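Local coordinates for protein glycoside hydrolase family 61 (Trichoderma reesei QM6a, PDB 5O2X) that is a copper-dependent lytic polysaccharide monooxygenase of family AA9 that probably cleaves cellulose chains by oxidation, at residues Val32-Ala37 with Cys177-Val182; Asn98-Thr103 with Pro150-Leu155. All coordinates share one frame; numbering follows the deposited sequence.

Interaction 1: residues Val32-Ala37 with Cys177-Val182. With NAG (2-acetamido-2-deoxy-beta-D-glucopyranose), chain B.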
ATOM      1  N   VAL A  32       8.516   6.251  -9.318  1.00  5.12           N
ATOM      2  CA  VAL A  32       7.154   6.522  -8.866  1.00  5.21           C
ATOM      3  C   VAL A  32       6.939   6.203  -7.417  1.00  4.49           C
ATOM      4  O   VAL A  32       5.942   6.631  -6.838  1.00  4.63           O
ATOM      5  CB  VAL A  32       6.137   5.774  -9.753  1.00  6.43           C
ATOM      6  CG1 VAL A  32       6.222   6.228 -11.179  1.00  6.87           C
ATOM      7  CG2 VAL A  32       6.267   4.279  -9.639  1.00  6.84           C
ATOM      8  N   GLY A  33       7.847   5.434  -6.788  1.00  4.69           N
ATOM      9  CA  GLY A  33       7.764   5.123  -5.373  1.00  4.37           C
ATOM     10  C   GLY A  33       8.443   6.172  -4.532  1.00  3.89           C
ATOM     11  O   GLY A  33       9.496   6.702  -4.914  1.00  4.65           O
ATOM     12  N   TRP A  34       7.844   6.496  -3.377  1.00  4.05           N
ATOM     13  CA  TRP A  34       8.433   7.499  -2.485  1.00  4.04           C
ATOM     14  C   TRP A  34       9.781   7.033  -1.932  1.00  4.22           C
ATOM     15  O   TRP A  34      10.046   5.851  -1.740  1.00  4.46           O
ATOM     16  CB  TRP A  34       7.462   7.805  -1.359  1.00  4.12           C
ATOM     17  CG  TRP A  34       6.305   8.698  -1.786  1.00  4.12           C
ATOM     18  CD1 TRP A  34       5.582   8.620  -2.942  1.00  4.39           C
ATOM     19  CD2 TRP A  34       5.839   9.846  -1.075  1.00  4.29           C
ATOM     20  NE1 TRP A  34       4.678   9.662  -2.984  1.00  4.69           N
ATOM     21  CE2 TRP A  34       4.838  10.449  -1.871  1.00  4.63           C
ATOM     22  CE3 TRP A  34       6.224  10.480   0.112  1.00  4.72           C
ATOM     23  CZ2 TRP A  34       4.217  11.642  -1.527  1.00  5.13           C
ATOM     24  CZ3 TRP A  34       5.583  11.657   0.450  1.00  5.16           C
ATOM     25  CH2 TRP A  34       4.620  12.233  -0.360  1.00  5.14           C
ATOM     26  N   THR A  35      10.641   8.017  -1.674  1.00  4.42           N
ATOM     27  CA  THR A  35      11.896   7.731  -0.980  1.00  4.50           C
ATOM     28  C   THR A  35      11.609   7.498   0.493  1.00  4.81           C
ATOM     29  O   THR A  35      10.868   8.276   1.076  1.00  6.11           O
ATOM     30  CB  THR A  35      12.840   8.923  -1.142  1.00  5.25           C
ATOM     31  OG1 THR A  35      13.081   9.109  -2.549  1.00  5.76           O
ATOM     32  CG2 THR A  35      14.153   8.739  -0.401  1.00  6.26           C
ATOM     33  N   ALA A  36      12.128   6.433   1.075  1.00  4.95           N
ATOM     34  CA  ALA A  36      11.891   6.146   2.483  1.00  4.88           C
ATOM     35  C   ALA A  36      13.112   5.445   3.066  1.00  4.91           C
ATOM     36  O   ALA A  36      13.976   4.934   2.351  1.00  6.64           O
ATOM     37  CB  ALA A  36      10.628   5.328   2.687  1.00  5.89           C
ATOM     38  N   ALA A  37      13.147   5.413   4.396  1.00  4.78           N
ATOM     39  CA  ALA A  37      14.331   4.994   5.139  1.00  5.00           C
ATOM     40  C   ALA A  37      14.214   3.571   5.706  1.00  4.90           C
ATOM     41  O   ALA A  37      14.902   3.243   6.680  1.00  6.13           O
ATOM     42  CB  ALA A  37      14.674   6.010   6.206  1.00  6.05           C
ATOM     43  N   CYS A 177       4.212   4.023  -0.726  1.00  3.83           N
ATOM     44  CA  CYS A 177       3.482   5.040  -1.481  1.00  3.84           C
ATOM     45  C   CYS A 177       4.024   5.213  -2.885  1.00  3.63           C
ATOM     46  O   CYS A 177       5.250   5.126  -3.129  1.00  4.00           O
ATOM     47  CB  CYS A 177       3.588   6.399  -0.781  1.00  4.17           C
ATOM     48  SG  CYS A 177       2.630   6.419   0.753  1.00  4.53           S
ATOM     49  N   PHE A 178       3.114   5.526  -3.811  1.00  3.97           N
ATOM     50  CA  PHE A 178       3.403   5.713  -5.218  1.00  4.15           C
ATOM     51  C   PHE A 178       2.603   6.901  -5.755  1.00  4.25           C
ATOM     52  O   PHE A 178       1.480   7.124  -5.316  1.00  4.95           O
ATOM     53  CB  PHE A 178       2.974   4.478  -6.037  1.00  4.45           C
ATOM     54  CG  PHE A 178       3.649   3.219  -5.545  1.00  4.44           C
ATOM     55  CD1 PHE A 178       4.920   2.886  -6.013  1.00  4.92           C
ATOM     56  CD2 PHE A 178       3.087   2.447  -4.555  1.00  4.69           C
ATOM     57  CE1 PHE A 178       5.611   1.826  -5.477  1.00  5.42           C
ATOM     58  CE2 PHE A 178       3.787   1.352  -4.035  1.00  5.01           C
ATOM     59  CZ  PHE A 178       5.031   1.065  -4.507  1.00  5.36           C
ATOM     60  N   ASN A 179       3.182   7.623  -6.707  1.00  4.27           N
ATOM     61  CA  ASN A 179       2.448   8.716  -7.362  1.00  4.33           C
ATOM     62  C   ASN A 179       1.804   8.243  -8.657  1.00  4.69           C
ATOM     63  O   ASN A 179       2.506   7.733  -9.539  1.00  4.87           O
ATOM     64  CB  ASN A 179       3.400   9.866  -7.729  1.00  4.71           C
ATOM     65  CG  ASN A 179       3.953  10.601  -6.556  1.00  4.92           C
ATOM     66  OD1 ASN A 179       3.497  10.501  -5.415  1.00  5.15           O
ATOM     67  ND2 ASN A 179       4.955  11.440  -6.879  1.00  5.58           N
ATOM     68  N   ILE A 180       0.499   8.482  -8.780  1.00  4.83           N
ATOM     69  CA  ILE A 180      -0.205   8.213 -10.017  1.00  4.79           C
ATOM     70  C   ILE A 180      -0.945   9.470 -10.499  1.00  5.25           C
ATOM     71  O   ILE A 180      -1.352  10.325  -9.701  1.00  5.70           O
ATOM     72  CB  ILE A 180      -1.150   6.975  -9.909  1.00  5.18           C
ATOM     73  CG1 ILE A 180      -2.300   7.199  -8.959  1.00  5.42           C
ATOM     74  CG2 ILE A 180      -0.357   5.749  -9.571  1.00  5.97           C
ATOM     75  CD1 ILE A 180      -3.324   6.085  -8.931  1.00  5.99           C
ATOM     76  N   ALA A 181      -1.155   9.523 -11.808  1.00  5.78           N
ATOM     77  CA  ALA A 181      -1.961  10.576 -12.445  1.00  6.35           C
ATOM     78  C   ALA A 181      -3.056   9.840 -13.183  1.00  6.82           C
ATOM     79  O   ALA A 181      -2.769   9.089 -14.113  1.00  7.79           O
ATOM     80  CB  ALA A 181      -1.096  11.384 -13.407  1.00  7.52           C
ATOM     81  N   VAL A 182      -4.301  10.069 -12.774  1.00  7.58           N
ATOM     82  CA  VAL A 182      -5.453   9.305 -13.249  1.00  7.77           C
ATOM     83  C   VAL A 182      -6.284  10.131 -14.239  1.00  9.24           C
ATOM     84  O   VAL A 182      -6.665  11.262 -13.931  1.00 10.29           O
ATOM     85  CB  VAL A 182      -6.368   8.912 -12.084  1.00  7.95           C
ATOM     86  CG1 VAL A 182      -7.625   8.184 -12.575  1.00  9.03           C
ATOM     87  CG2 VAL A 182      -5.591   8.026 -11.108  1.00  7.29           C
TER
HETATM   88  C1  NAG B 301      14.978   9.497  10.005  1.00  8.25           C
HETATM   89  C2  NAG B 301      16.238   8.649  10.168  1.00  8.52           C
HETATM   90  C3  NAG B 301      16.825   8.947  11.553  1.00  9.33           C
HETATM   91  C4  NAG B 301      17.043  10.417  11.775  1.00 10.27           C
HETATM   92  C5  NAG B 301      15.786  11.194  11.475  1.00  9.61           C
HETATM   93  C6  NAG B 301      15.945  12.731  11.529  1.00 10.81           C
HETATM   94  C7  NAG B 301      16.518   6.338   9.408  1.00  9.13           C
HETATM   95  C8  NAG B 301      16.071   4.912   9.563  1.00 10.36           C
HETATM   96  N2  NAG B 301      15.883   7.235  10.114  1.00  8.99           N
HETATM   97  O3  NAG B 301      18.087   8.247  11.684  1.00 11.60           O
HETATM   98  O4  NAG B 301      17.481  10.672  13.117  1.00 12.95           O
HETATM   99  O5  NAG B 301      15.334  10.874  10.172  1.00  9.25           O
HETATM  100  O6  NAG B 301      17.098  13.154  10.827  0.64 11.89           O
HETATM  101  O7  NAG B 301      17.427   6.632   8.653  1.00 11.35           O
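Gly33 and Phe178 face each other as a non-hydrogen-bonded antiparallel pair, a single bridge with the CA atoms 4.4 Å apart, flanked by the bonds Asn179 N to Val32 O and Trp34 N to Cys177 O. The segment 32-37 otherwise runs as a loop, so strand 172-183 is met over only three residues before the chains part. Close approach at the bridge brings CA of Phe178 to 3.1 Å from Val32 O, a CA-H...O contact beside the conventional bond. Having no side chain, Gly33 lets the Phe178 ring come in, with CD1 3.7 Å from Gly33 CA; Val32 CG2 reaches the same CD1 atom at 4.1 Å. The indole of Trp34 folds back over the strand. Its five-membered ring carries Cys177 CB over one face, a CH-pi contact of 3.8 Å from CB to the ring centroid, while Cys177 SG lies farther out, obliquely to the ring, in its disulfide with Cys56. Trp34 NE1 then gives a hydrogen bond to Asn179 OD1 at 2.8 Å, the amide standing almost perpendicular to the indole (89°) and the donor lying above the amide carbonyl plane. Asn179 CG is anti to its own carbonyl carbon (chi1 -68°), which brings OD1 round to the indole; ND2 of the same amide bonds to Gly65 O, and these two bonds restrain the flip of this buried group. At the other end of the segment, Ala37 CB lies 3.7 Å from the acetamido carbon C7 of NAG. Pinning a long loop to a core strand beside a disulfide suits the immunoglobulin-like beta-sandwich of AA9 enzymes, and the same strand carries the copper-site residue Tyr174.

Interaction 2: residues Asn98-Thr103 with Pro150-Leu155; sequences NGDCET and PGNYVL
Cys101 presses its sulfur against the backbone of strand 151-161, SG lying 3.4 Å from Tyr153 N and 3.6 Å from Asn152 C. This is the tight half of the contact. The sulfur, anti to its own carbonyl carbon (chi1 -63°), projects from the loop at the strand, where it also meets Asn152 CB at 3.7 Å and, more distantly, the CG2 methyl of Val154. Its disulfide to Cys97 ties the loop back to its own beginning, so the sulfur is fixed by a covalent bond as well as by its packing on the strand. Toward solvent the contact thins to one polar link. Asn152 ND2 donates to Gly99 O at 3.0 Å; the carbonyl oxygen lies close to the plane of the amide, but the donor stands well above the plane of the Gly99 peptide, 61° out of it. Asn152 CB comes to 3.3 Å from the same oxygen, and the Asp100 carboxylate lies alongside the amide without bonding, OD1 4.2 Å from ND2. An alanine in place of Asn152 would probably leave Gly99 O without this donor and the exposed turn at Asn98-Asp100 freer to shift. Gly99 itself has a positive phi (138°), a conformation that would jam a side chain against the preceding carbonyl. Tyr153 points away from the loop, its hydroxyl bonded to Ala149 O. On one flank the strand pairs with 90-96 and its extension through Cys97, on the other with 172-183, whose Ala181 touches Asn152, while Pro248 at the chain's end touches Asp100 and Glu102.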
ATOM      1  N   ASN A  98      -4.218  17.173  -4.813  1.00  8.71           N
ATOM      2  CA  ASN A  98      -4.735  18.528  -5.018  1.00 11.41           C
ATOM      3  C   ASN A  98      -3.684  19.404  -5.698  1.00 11.29           C
ATOM      4  O   ASN A  98      -3.450  20.530  -5.304  1.00 14.16           O
ATOM      5  CB  ASN A  98      -5.265  19.126  -3.735  1.00 13.85           C
ATOM      6  CG  ASN A  98      -6.408  18.307  -3.143  1.00 16.11           C
ATOM      7  OD1 ASN A  98      -7.423  18.122  -3.792  1.00 22.39           O
ATOM      8  ND2 ASN A  98      -6.192  17.768  -1.980  1.00 19.01           N
ATOM      9  N   GLY A  99      -3.076  18.888  -6.735  1.00 10.72           N
ATOM     10  CA  GLY A  99      -1.875  19.439  -7.347  1.00 10.72           C
ATOM     11  C   GLY A  99      -0.932  18.300  -7.679  1.00  9.92           C
ATOM     12  O   GLY A  99      -1.364  17.134  -7.764  1.00  9.94           O
ATOM     13  N   ASP A 100       0.344  18.621  -7.940  1.00 10.16           N
ATOM     14  CA  ASP A 100       1.305  17.581  -8.245  1.00  9.36           C
ATOM     15  C   ASP A 100       1.608  16.765  -6.995  1.00  8.04           C
ATOM     16  O   ASP A 100       1.886  17.305  -5.917  1.00  8.92           O
ATOM     17  CB  ASP A 100       2.642  18.180  -8.728  1.00 11.23           C
ATOM     18  CG  ASP A 100       2.572  18.898 -10.030  1.00 14.85           C
ATOM     19  OD1 ASP A 100       1.618  18.634 -10.798  1.00 16.94           O
ATOM     20  OD2 ASP A 100       3.526  19.690 -10.314  1.00 19.77           O
ATOM     21  N   CYS A 101       1.647  15.438  -7.150  1.00  6.80           N
ATOM     22  CA  CYS A 101       2.060  14.616  -6.005  1.00  6.44           C
ATOM     23  C   CYS A 101       3.540  14.774  -5.673  1.00  6.11           C
ATOM     24  O   CYS A 101       3.933  14.445  -4.565  1.00  7.25           O
ATOM     25  CB  CYS A 101       1.740  13.149  -6.220  1.00  5.93           C
ATOM     26  SG  CYS A 101      -0.050  12.793  -6.380  1.00  6.66           S
ATOM     27  N   GLU A 102       4.338  15.258  -6.619  1.00  6.42           N
ATOM     28  CA  GLU A 102       5.755  15.428  -6.387  1.00  6.67           C
ATOM     29  C   GLU A 102       6.069  16.462  -5.322  1.00  7.90           C
ATOM     30  O   GLU A 102       7.164  16.435  -4.768  1.00  9.02           O
ATOM     31  CB  GLU A 102       6.449  15.793  -7.706  1.00  6.78           C
ATOM     32  CG  GLU A 102       6.448  14.674  -8.747  1.00  6.90           C
ATOM     33  CD  GLU A 102       5.198  14.439  -9.569  1.00  6.82           C
ATOM     34  OE1 GLU A 102       4.187  15.154  -9.379  1.00  7.27           O
ATOM     35  OE2 GLU A 102       5.257  13.540 -10.430  1.00  8.35           O
ATOM     36  N   THR A 103       5.128  17.365  -5.042  1.00  8.42           N
ATOM     37  CA  THR A 103       5.405  18.420  -4.078  1.00  9.24           C
ATOM     38  C   THR A 103       4.309  18.513  -3.018  1.00  8.88           C
ATOM     39  O   THR A 103       4.363  19.405  -2.197  1.00 11.00           O
ATOM     40  CB  THR A 103       5.617  19.778  -4.744  1.00 12.06           C
ATOM     41  OG1 THR A 103       4.481  19.984  -5.562  1.00 14.80           O
ATOM     42  CG2 THR A 103       6.877  19.782  -5.544  1.00 13.62           C
ATOM     43  N   PRO A 150     -10.741  12.219 -12.315  0.54  8.97           N
ATOM     44  CA  PRO A 150      -9.406  12.556 -12.735  0.54  9.25           C
ATOM     45  C   PRO A 150      -8.649  13.352 -11.649  0.54  8.39           C
ATOM     46  O   PRO A 150      -9.269  14.112 -10.882  0.54  8.86           O
ATOM     47  CB  PRO A 150      -9.650  13.383 -14.002  0.54 10.27           C
ATOM     48  CG  PRO A 150     -10.944  12.830 -14.547  0.54 10.55           C
ATOM     49  CD  PRO A 150     -11.752  12.493 -13.355  0.54  9.74           C
ATOM     50  N   GLY A 151      -7.331  13.138 -11.585  1.00  8.61           N
ATOM     51  CA  GLY A 151      -6.522  13.856 -10.619  1.00  8.67           C
ATOM     52  C   GLY A 151      -5.207  13.138 -10.401  1.00  7.03           C
ATOM     53  O   GLY A 151      -4.971  12.063 -10.947  1.00  7.63           O
ATOM     54  N   ASN A 152      -4.382  13.753  -9.565  1.00  6.77           N
ATOM     55  CA  ASN A 152      -3.130  13.144  -9.126  1.00  6.33           C
ATOM     56  C   ASN A 152      -3.351  12.606  -7.724  1.00  5.70           C
ATOM     57  O   ASN A 152      -3.920  13.301  -6.869  1.00  6.26           O
ATOM     58  CB  ASN A 152      -2.051  14.203  -9.137  1.00  7.12           C
ATOM     59  CG  ASN A 152      -1.839  14.754 -10.503  1.00  8.25           C
ATOM     60  OD1 ASN A 152      -1.794  14.018 -11.481  1.00  9.60           O
ATOM     61  ND2 ASN A 152      -1.660  16.047 -10.575  1.00 10.18           N
ATOM     62  N   TYR A 153      -2.909  11.365  -7.490  1.00  5.38           N
ATOM     63  CA  TYR A 153      -3.141  10.700  -6.237  1.00  5.07           C
ATOM     64  C   TYR A 153      -1.897   9.980  -5.752  1.00  4.79           C
ATOM     65  O   TYR A 153      -1.157   9.395  -6.550  1.00  4.82           O
ATOM     66  CB  TYR A 153      -4.225   9.625  -6.352  1.00  5.02           C
ATOM     67  CG  TYR A 153      -5.592  10.141  -6.779  1.00  5.27           C
ATOM     68  CD1 TYR A 153      -5.910  10.315  -8.127  1.00  5.70           C
ATOM     69  CD2 TYR A 153      -6.583  10.418  -5.852  1.00  5.51           C
ATOM     70  CE1 TYR A 153      -7.159  10.824  -8.538  1.00  6.30           C
ATOM     71  CE2 TYR A 153      -7.836  10.912  -6.244  1.00  6.25           C
ATOM     72  CZ  TYR A 153      -8.112  11.068  -7.593  1.00  6.47           C
ATOM     73  OH  TYR A 153      -9.363  11.554  -7.946  1.00  7.39           O
ATOM     74  N   VAL A 154      -1.706   9.972  -4.432  1.00  4.30           N
ATOM     75  CA  VAL A 154      -0.781   9.030  -3.811  1.00  4.31           C
ATOM     76  C   VAL A 154      -1.568   7.733  -3.570  1.00  4.26           C
ATOM     77  O   VAL A 154      -2.621   7.735  -2.929  1.00  5.06           O
ATOM     78  CB  VAL A 154      -0.203   9.567  -2.515  1.00  4.54           C
ATOM     79  CG1 VAL A 154       0.605   8.491  -1.790  1.00  5.09           C
ATOM     80  CG2 VAL A 154       0.708  10.753  -2.797  1.00  5.23           C
ATOM     81  N   LEU A 155      -0.993   6.642  -4.074  1.00  4.24           N
ATOM     82  CA  LEU A 155      -1.469   5.277  -3.856  1.00  4.35           C
ATOM     83  C   LEU A 155      -0.625   4.712  -2.701  1.00  4.08           C
ATOM     84  O   LEU A 155       0.594   4.609  -2.835  1.00  4.61           O
ATOM     85  CB  LEU A 155      -1.306   4.483  -5.140  1.00  4.81           C
ATOM     86  CG  LEU A 155      -1.439   2.990  -5.124  1.00  6.12           C
ATOM     87  CD1 LEU A 155      -2.796   2.608  -4.677  1.00  7.17           C
ATOM     88  CD2 LEU A 155      -1.113   2.425  -6.502  1.00  7.06           C
TER

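How the interactions relate
Both contacts fasten a loop to one of two adjacent antiparallel strands, and their centres lie 10 Å apart. Along the chain the order is 32-37, 98-103, 150-155, 177-182, so interaction 2 falls wholly within the span that interaction 1 closes. Strands 151-161 and 172-183 are successive in sequence and neighbours in the mixed sheet, joined between the contacts by probable hydrogen bonds such as Leu155 N to Phe178 O, 2.8 Å. The loops also meet the same amide, for Asn179 OD1 lies 3.3 Å from Cys101 CB. Each contact holds one cysteine of a disulfide: Cys177-Cys56 joins strand 172-183 to the short helix 53-56, and Cys101-Cys97 closes the loop after strand 90-96 on its own start.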